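Local coordinates for pyruvate kinase (PDB 3QTG) that catalyses the last step of glycolysis, the metal-dependent transfer of a phosphoryl group from phosphoenolpyruvate to ADP that yields pyruvate and ATP, at the interface of chains A and B. Numbering follows the deposited sequence. Chains: chain A/B, Pyruvate kinase.

The interface of chains A and B. Residues chain A 358-359, 362, 453-455; chain B 459, 461.
Strand 455-460 of chain B runs antiparallel to the same strand of chain A, and the C-terminal residue that follows it, B:Leu461, reaches the start of helix 358-373 of chain A. A:His455 and B:Val459 are joined by a pair of backbone hydrogen bonds: A:His455 N gives to B:Val459 O at 2.8 Å, and B:Val459 N gives to A:His455 O, also at 2.8 Å. A sheet is thereby continued from one subunit into the next.

The side chain of B:Leu461 enters between helix and strand, where a branched aliphatic group can touch both. Its methyl CD1 lies over one face of the A:His455 imidazole, toward the rim, 3.8 Å from CE1, and meets the aliphatic part of A:Arg359, 3.7 Å from CG. A:Ser358, with its short side chain, probably allows the close approach of B:Leu461, the two CB atoms being 4.0 Å apart. B:Val459, a beta-branched residue suited to a strand, points CG2 toward A:Phe362 CE1; with CG anti to the backbone N (chi1 175°), the phenylalanine ring is carried toward strand 455-460 of its own chain, where A:His455 CD2 lies over one face, toward the rim.

The imidazole thus carries the leucine methyl over one face and turns its CD2 edge to the A:Phe362 ring, and its rotation is probably steadied by ND1, which donates to A:Gly453 O at 3.2 Å. That oxygen lies nearly in the imidazole plane, although ND1 stands 47° out of the carbonyl plane. An alanine here would probably leave B:Leu461 CD1 without its flat partner, open a gap beside A:Phe362 and deprive A:Gly453 O of its ND1 donor.

Two waters complete the contact. One links A:Gly453 O to B:Leu461 N; the other joins A:Ser358 OG to the terminal carboxylate oxygen OXT of B:Leu461, 2.7 Å from each. With its two-fold twin, this patch helps hold together two subunits of the pyruvate kinase homotetramer, using the chain's C-terminus as part of the joint.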
ATOM      1  N   SER A 358      10.486 -19.412  -6.191  1.00 44.79           N
ATOM      2  CA  SER A 358      10.613 -18.620  -7.397  1.00 44.34           C
ATOM      3  C   SER A 358       9.491 -18.910  -8.373  1.00 42.66           C
ATOM      4  O   SER A 358       9.028 -18.021  -9.070  1.00 42.32           O
ATOM      5  CB  SER A 358      11.946 -18.932  -8.079  1.00 44.36           C
ATOM      6  OG  SER A 358      12.852 -17.899  -7.806  1.00 47.75           O
ATOM      7  N   ARG A 359       9.091 -20.167  -8.443  1.00 41.68           N
ATOM      8  CA  ARG A 359       8.023 -20.564  -9.346  1.00 41.07           C
ATOM      9  C   ARG A 359       6.698 -19.915  -8.973  1.00 40.24           C
ATOM     10  O   ARG A 359       5.922 -19.548  -9.859  1.00 39.21           O
ATOM     11  CB  ARG A 359       7.917 -22.083  -9.427  1.00 40.52           C
ATOM     12  CG  ARG A 359       9.062 -22.715 -10.205  1.00 42.62           C
ATOM     13  CD  ARG A 359       9.016 -24.243 -10.138  1.00 44.34           C
ATOM     14  NE  ARG A 359       9.415 -24.701  -8.809  1.00 47.84           N
ATOM     15  CZ  ARG A 359       8.960 -25.803  -8.214  1.00 51.21           C
ATOM     16  NH1 ARG A 359       8.096 -26.601  -8.830  1.00 51.72           N
ATOM     17  NH2 ARG A 359       9.390 -26.121  -6.993  1.00 52.54           N
ATOM     18  N   PHE A 362       6.911 -16.334 -10.175  1.00 39.08           N
ATOM     19  CA  PHE A 362       6.650 -16.377 -11.624  1.00 38.57           C
ATOM     20  C   PHE A 362       5.147 -16.456 -11.927  1.00 37.92           C
ATOM     21  O   PHE A 362       4.622 -15.648 -12.715  1.00 36.01           O
ATOM     22  CB  PHE A 362       7.385 -17.558 -12.277  1.00 38.50           C
ATOM     23  CG  PHE A 362       7.081 -17.754 -13.754  1.00 38.75           C
ATOM     24  CD1 PHE A 362       7.708 -16.976 -14.715  1.00 38.88           C
ATOM     25  CD2 PHE A 362       6.194 -18.739 -14.170  1.00 38.90           C
ATOM     26  CE1 PHE A 362       7.459 -17.170 -16.068  1.00 40.64           C
ATOM     27  CE2 PHE A 362       5.927 -18.949 -15.508  1.00 39.36           C
ATOM     28  CZ  PHE A 362       6.564 -18.153 -16.474  1.00 41.04           C
ATOM     29  N   GLY A 453      14.072 -25.785 -15.708  1.00 49.23           N
ATOM     30  CA  GLY A 453      14.067 -25.504 -17.154  1.00 49.02           C
ATOM     31  C   GLY A 453      13.785 -24.046 -17.510  1.00 48.12           C
ATOM     32  O   GLY A 453      13.481 -23.225 -16.638  1.00 47.37           O
ATOM     33  N   VAL A 454      13.894 -23.723 -18.796  1.00 48.21           N
ATOM     34  CA  VAL A 454      13.423 -22.426 -19.300  1.00 47.69           C
ATOM     35  C   VAL A 454      11.906 -22.367 -19.181  1.00 46.24           C
ATOM     36  O   VAL A 454      11.210 -23.289 -19.615  1.00 47.09           O
ATOM     37  CB  VAL A 454      13.878 -22.145 -20.761  1.00 48.59           C
ATOM     38  CG1 VAL A 454      12.846 -22.675 -21.817  1.00 50.34           C
ATOM     39  CG2 VAL A 454      14.114 -20.654 -20.966  1.00 48.55           C
ATOM     40  N   HIS A 455      11.405 -21.322 -18.530  1.00 44.33           N
ATOM     41  CA  HIS A 455       9.989 -20.990 -18.589  1.00 42.69           C
ATOM     42  C   HIS A 455       9.778 -20.082 -19.803  1.00 41.87           C
ATOM     43  O   HIS A 455      10.555 -19.163 -20.050  1.00 41.42           O
ATOM     44  CB  HIS A 455       9.514 -20.320 -17.295  1.00 41.98           C
ATOM     45  CG  HIS A 455       9.543 -21.221 -16.096  1.00 42.71           C
ATOM     46  ND1 HIS A 455      10.644 -21.985 -15.755  1.00 43.78           N
ATOM     47  CD2 HIS A 455       8.615 -21.461 -15.143  1.00 42.25           C
ATOM     48  CE1 HIS A 455      10.382 -22.673 -14.661  1.00 44.35           C
ATOM     49  NE2 HIS A 455       9.164 -22.361 -14.260  1.00 45.04           N
TER
ATOM     50  N   VAL B 459      12.358 -17.160 -19.255  1.00 39.43           N
ATOM     51  CA  VAL B 459      12.774 -16.954 -17.875  1.00 41.11           C
ATOM     52  C   VAL B 459      13.485 -18.211 -17.360  1.00 42.89           C
ATOM     53  O   VAL B 459      12.961 -19.323 -17.455  1.00 42.73           O
ATOM     54  CB  VAL B 459      11.599 -16.542 -16.945  1.00 40.86           C
ATOM     55  CG1 VAL B 459      12.106 -16.190 -15.530  1.00 40.92           C
ATOM     56  CG2 VAL B 459      10.839 -15.337 -17.526  1.00 41.03           C
ATOM     57  N   LEU B 461      15.055 -19.290 -13.760  1.00 49.38           N
ATOM     58  CA  LEU B 461      14.976 -18.827 -12.373  1.00 51.41           C
ATOM     59  C   LEU B 461      16.266 -19.125 -11.569  1.00 52.67           C
ATOM     60  O   LEU B 461      17.188 -19.796 -12.061  1.00 53.12           O
ATOM     61  CB  LEU B 461      13.739 -19.404 -11.673  1.00 52.04           C
ATOM     62  CG  LEU B 461      12.382 -19.269 -12.384  1.00 52.27           C
ATOM     63  CD1 LEU B 461      11.422 -20.318 -11.862  1.00 54.58           C
ATOM     64  CD2 LEU B 461      11.793 -17.907 -12.200  1.00 50.80           C
ATOM     65  OXT LEU B 461      16.434 -18.675 -10.416  1.00 53.50           O
TER
HETATM   66  O   HOH W   1      14.367 -22.073 -14.316  1.00 41.87           O
HETATM   67  O   HOH W   2      14.874 -16.826  -9.327  1.00 48.47           O